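Local structure of beta-galactosidase (3TTY) at the interface of chains A and B. The protein hydrolyses beta-galactosides, releasing terminal non-reducing beta-D-galactose, as a TIM-barrel glycoside hydrolase whose subunits assemble into a trimer. Coordinates in Å, arbitrary orientation; residue numbers count along the deposited sequence, not the author numbering. Chains: chain A/B, Beta-galactosidase.

Contact 1: the interface of chains A and B. Residues chain A 215, 414, 462, 491, 495, 497; chain B 356-357.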
loop_
_atom_site.group_PDB
_atom_site.type_symbol
_atom_site.label_atom_id
_atom_site.label_comp_id
_atom_site.label_asym_id
_atom_site.label_seq_id
_atom_site.Cartn_x
_atom_site.Cartn_y
_atom_site.Cartn_z
ATOM N N GLN A 215 -19.149 -2.166 -14.725
ATOM C CA GLN A 215 -19.767 -2.650 -13.485
ATOM C C GLN A 215 -20.771 -3.782 -13.726
ATOM O O GLN A 215 -20.941 -4.662 -12.878
ATOM C CB GLN A 215 -20.336 -1.531 -12.574
ATOM C CG GLN A 215 -20.261 -0.087 -13.061
ATOM C CD GLN A 215 -18.851 0.447 -13.283
ATOM O OE1 GLN A 215 -18.330 0.366 -14.391
ATOM N NE2 GLN A 215 -18.251 1.032 -12.247
ATOM N N SER A 414 -19.114 1.096 -8.242
ATOM C CA SER A 414 -19.370 2.332 -8.955
ATOM C C SER A 414 -18.129 3.214 -9.050
ATOM O O SER A 414 -17.374 3.366 -8.082
ATOM C CB SER A 414 -20.498 3.106 -8.266
ATOM O OG SER A 414 -20.871 4.247 -9.029
ATOM N N TYR A 462 -29.653 2.883 -3.873
ATOM C CA TYR A 462 -29.096 3.165 -5.180
ATOM C C TYR A 462 -29.702 2.272 -6.256
ATOM O O TYR A 462 -30.189 2.763 -7.276
ATOM C CB TYR A 462 -27.581 2.978 -5.099
ATOM C CG TYR A 462 -26.827 2.976 -6.410
ATOM C CD1 TYR A 462 -26.558 4.165 -7.095
ATOM C CD2 TYR A 462 -26.332 1.788 -6.939
ATOM C CE1 TYR A 462 -25.839 4.152 -8.289
ATOM C CE2 TYR A 462 -25.616 1.770 -8.115
ATOM C CZ TYR A 462 -25.372 2.947 -8.791
ATOM O OH TYR A 462 -24.645 2.902 -9.965
ATOM N N VAL A 491 -30.333 3.376 -10.323
ATOM C CA VAL A 491 -30.203 2.311 -11.325
ATOM C C VAL A 491 -31.170 1.142 -11.145
ATOM O O VAL A 491 -31.839 1.024 -10.115
ATOM C CB VAL A 491 -28.779 1.736 -11.344
ATOM C CG1 VAL A 491 -27.761 2.829 -11.690
ATOM C CG2 VAL A 491 -28.453 1.080 -9.994
ATOM N N ASP A 495 -27.519 -2.247 -13.037
ATOM C CA ASP A 495 -26.706 -1.061 -12.830
ATOM C C ASP A 495 -26.819 -0.120 -14.020
ATOM O O ASP A 495 -25.853 0.585 -14.356
ATOM C CB ASP A 495 -25.229 -1.413 -12.594
ATOM C CG ASP A 495 -24.461 -0.255 -11.987
ATOM O OD1 ASP A 495 -25.069 0.466 -11.162
ATOM O OD2 ASP A 495 -23.280 -0.034 -12.355
ATOM N N VAL A 497 -28.734 3.180 -15.506
ATOM C CA VAL A 497 -29.405 4.342 -14.941
ATOM C C VAL A 497 -30.858 4.409 -15.388
ATOM O O VAL A 497 -31.180 4.222 -16.574
ATOM C CB VAL A 497 -28.684 5.648 -15.310
ATOM C CG1 VAL A 497 -29.484 6.840 -14.843
ATOM C CG2 VAL A 497 -27.299 5.671 -14.705
ATOM N N LYS B 356 -21.034 6.486 -16.500
ATOM C CA LYS B 356 -22.410 6.967 -16.357
ATOM C C LYS B 356 -22.531 8.139 -15.382
ATOM O O LYS B 356 -23.487 8.908 -15.460
ATOM C CB LYS B 356 -23.384 5.836 -15.979
ATOM C CG LYS B 356 -23.022 5.060 -14.710
ATOM C CD LYS B 356 -23.917 3.837 -14.564
ATOM C CE LYS B 356 -23.598 3.048 -13.288
ATOM N NZ LYS B 356 -22.346 2.247 -13.421
ATOM N N TYR B 357 -21.563 8.296 -14.481
ATOM C CA TYR B 357 -21.563 9.464 -13.596
ATOM C C TYR B 357 -20.493 10.508 -13.960
ATOM O O TYR B 357 -20.102 11.339 -13.134
ATOM C CB TYR B 357 -21.523 9.038 -12.118
ATOM C CG TYR B 357 -22.573 7.983 -11.844
ATOM C CD1 TYR B 357 -23.899 8.193 -12.219
ATOM C CD2 TYR B 357 -22.229 6.754 -11.274
ATOM C CE1 TYR B 357 -24.860 7.220 -12.011
ATOM C CE2 TYR B 357 -23.179 5.772 -11.059
ATOM C CZ TYR B 357 -24.495 6.007 -11.432
ATOM O OH TYR B 357 -25.450 5.033 -11.226
HETATM O O HOH W 1 -20.396 3.796 -12.208
#
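Between two subunits of this family 42-type beta-galactosidase, B:Lys356 and B:Tyr357, on the loop that follows the 3-10 helix 353-355 of the barrel domain, enter a site on chain A built largely from loops of its trimerisation domain, with A:Gln215 added from the start of the long helix 215-243. In sequence the pair sits between B:Glu355 and B:His358, which line the galactose pocket, so the contact may steady a loop bordering that pocket. The two tyrosines meet hydroxyl to hydroxyl: A:Tyr462 OH and B:Tyr357 OH are hydrogen-bonded at 2.6 Å, donor and acceptor not being settled by the distance. Their side chains arrive from opposite directions and the phenol oxygen of A:Tyr462 lies at the edge of the B:Tyr357 ring, in its plane. A:Tyr462 OH also donates to the carboxylate oxygen A:Asp495 OD1 at 2.7 Å, which receives it on its syn lone pair, the side of the other oxygen. That other oxygen, A:Asp495 OD2, takes the ammonium of B:Lys356 in a salt bridge, with NZ 2.7 Å from OD2 and 42° out of the carboxylate plane. Both oxygens of A:Asp495 are thereby engaged, one holding a tyrosine of its own chain and the other a lysine of the neighbour. An asparagine in place of A:Asp495 would probably leave the ammonium of B:Lys356 without its charge partner and weaken the hold on the A:Tyr462 hydroxyl. The lysine chain is extended up to CE and turns at its end (chi4 -76°), bringing NZ to the aspartate; nearer its root, CG lies 3.6 Å above the centre of the B:Tyr357 ring. A:Val497 CG2 supports the same lysine from chain A, 3.8 Å from B:Lys356 CD, and also approaches the B:Tyr357 ring. A water joins B:Lys356 NZ to A:Ser414 OG, adding a second link for the ammonium. Within chain A, A:Val491 CG2 covers one face of the A:Tyr462 ring toward its rim.

Contact 2: the interface of chains A and B. Residues chain A 188, 190, 192; chain B 48-49, 51, 86-87.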
loop_
_atom_site.group_PDB
_atom_site.type_symbol
_atom_site.label_atom_id
_atom_site.label_comp_id
_atom_site.label_asym_id
_atom_site.label_seq_id
_atom_site.Cartn_x
_atom_site.Cartn_y
_atom_site.Cartn_z
ATOM N N SER A 188 -16.432 0.162 -27.193
ATOM C CA SER A 188 -16.344 -0.897 -28.200
ATOM C C SER A 188 -16.337 -2.291 -27.548
ATOM O O SER A 188 -15.517 -3.147 -27.885
ATOM C CB SER A 188 -15.091 -0.692 -29.061
ATOM O OG SER A 188 -14.984 -1.674 -30.073
ATOM N N THR A 190 -18.799 -4.533 -27.609
ATOM C CA THR A 190 -19.755 -5.441 -28.229
ATOM C C THR A 190 -19.246 -6.883 -28.270
ATOM O O THR A 190 -18.165 -7.175 -28.792
ATOM C CB THR A 190 -20.125 -4.989 -29.660
ATOM O OG1 THR A 190 -20.484 -3.607 -29.635
ATOM C CG2 THR A 190 -21.289 -5.818 -30.212
ATOM N N TYR A 192 -19.755 -10.634 -29.759
ATOM C CA TYR A 192 -20.379 -11.364 -30.859
ATOM C C TYR A 192 -20.435 -12.857 -30.587
ATOM O O TYR A 192 -21.050 -13.608 -31.338
ATOM C CB TYR A 192 -19.651 -11.103 -32.181
ATOM C CG TYR A 192 -19.845 -9.708 -32.715
ATOM C CD1 TYR A 192 -21.069 -9.313 -33.242
ATOM C CD2 TYR A 192 -18.807 -8.775 -32.688
ATOM C CE1 TYR A 192 -21.264 -8.026 -33.738
ATOM C CE2 TYR A 192 -18.987 -7.485 -33.179
ATOM C CZ TYR A 192 -20.224 -7.120 -33.711
ATOM O OH TYR A 192 -20.425 -5.850 -34.204
ATOM N N ALA B 48 -15.732 -2.397 -32.668
ATOM C CA ALA B 48 -16.438 -3.681 -32.709
ATOM C C ALA B 48 -17.764 -3.603 -33.463
ATOM O O ALA B 48 -18.137 -4.541 -34.161
ATOM C CB ALA B 48 -16.666 -4.233 -31.287
ATOM N N LYS B 49 -18.475 -2.492 -33.302
ATOM C CA LYS B 49 -19.703 -2.254 -34.056
ATOM C C LYS B 49 -19.446 -2.199 -35.570
ATOM O O LYS B 49 -20.248 -2.688 -36.362
ATOM C CB LYS B 49 -20.375 -0.960 -33.597
ATOM C CG LYS B 49 -21.657 -0.644 -34.365
ATOM C CD LYS B 49 -22.353 0.587 -33.815
ATOM C CE LYS B 49 -23.741 0.781 -34.446
ATOM N NZ LYS B 49 -24.760 -0.229 -34.021
ATOM N N GLN B 51 -16.608 -3.544 -37.209
ATOM C CA GLN B 51 -15.924 -4.733 -37.710
ATOM C C GLN B 51 -16.192 -5.939 -36.818
ATOM O O GLN B 51 -15.702 -5.996 -35.686
ATOM C CB GLN B 51 -14.408 -4.474 -37.797
ATOM C CG GLN B 51 -13.661 -5.447 -38.704
ATOM C CD GLN B 51 -12.140 -5.346 -38.626
ATOM O OE1 GLN B 51 -11.583 -4.356 -38.158
ATOM N NE2 GLN B 51 -11.461 -6.400 -39.074
ATOM N N PRO B 86 -11.726 -4.851 -30.580
ATOM C CA PRO B 86 -12.924 -5.651 -30.311
ATOM C C PRO B 86 -12.611 -6.889 -29.470
ATOM O O PRO B 86 -11.499 -7.432 -29.507
ATOM C CB PRO B 86 -13.393 -6.075 -31.709
ATOM C CG PRO B 86 -12.698 -5.131 -32.668
ATOM C CD PRO B 86 -11.385 -4.827 -32.013
ATOM N N ALA B 87 -13.604 -7.332 -28.713
ATOM C CA ALA B 87 -13.445 -8.505 -27.879
ATOM C C ALA B 87 -13.117 -9.728 -28.731
ATOM O O ALA B 87 -12.295 -10.556 -28.318
ATOM C CB ALA B 87 -14.700 -8.732 -26.998
HETATM O O HOH W 2 -15.718 -5.809 -28.582
HETATM O O HOH W 3 -21.731 -5.509 -36.962
#
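The short helix 47-50 of chain B presents the backbone N-H and carbonyl of B:Ala48 to chain A, where the 3-10 helix 186-188 ends at A:Ser188, with backbone angles of the left-handed helical region, and the chain runs on through A:Thr190 to A:Tyr192. Two side chains of chain A grip that one residue. The hydroxyl A:Ser188 OG accepts the amide B:Ala48 N at 2.8 Å in a fairly straight bond, 155° at the hydrogen. Its placement follows from chi1 of -178°, which turns OG opposite the serine's own backbone nitrogen and toward the neighbouring helix. From the other end of B:Ala48, A:Tyr192 OH donates to the carbonyl B:Ala48 O at 2.6 Å. The hydroxyl approaches from above the carbonyl plane, 36° out of it, while the acceptor oxygen itself lies at the edge of the phenol ring and in the ring plane. The methyl of B:Ala48 lies alongside A:Thr190, the two CB atoms 3.9 Å apart, and A:Thr190 CG2 rests over one face of the A:Tyr192 ring, offset toward its rim, which should limit the turning of the phenol. B:Lys49 packs beside this tyrosine through its backbone, its CA lying 3.7 Å from A:Tyr192 OH. Waters extend the polar contact at both ends. One connects A:Tyr192 OH with the carbonyl oxygen of B:Lys49, through rather long contacts. Another gathers the carbonyl oxygens of A:Ser188 and A:Thr190 and receives the amide of B:Ala87, the first residue of helix 87-92: B:Ala87 N lies 2.6 Å from this water.

About 22 Å separates the C-alpha centres of contact 1 and contact 2, which share no residue but join the same pair of chains. On chain B both draw on parts of the barrel domain: the loop after the 3-10 helix 353-355 in contact 1, and helices 47-50 and 87-92 in contact 2. Chain A answers mainly with its trimerisation domain in contact 1 and with the segment 188-192 in contact 2. Different surfaces of the two copies therefore meet, without an exact two-fold, consistent with a trimer in which each subunit probably offers one surface to each neighbour. Two separated contacts should restrict rocking between subunits.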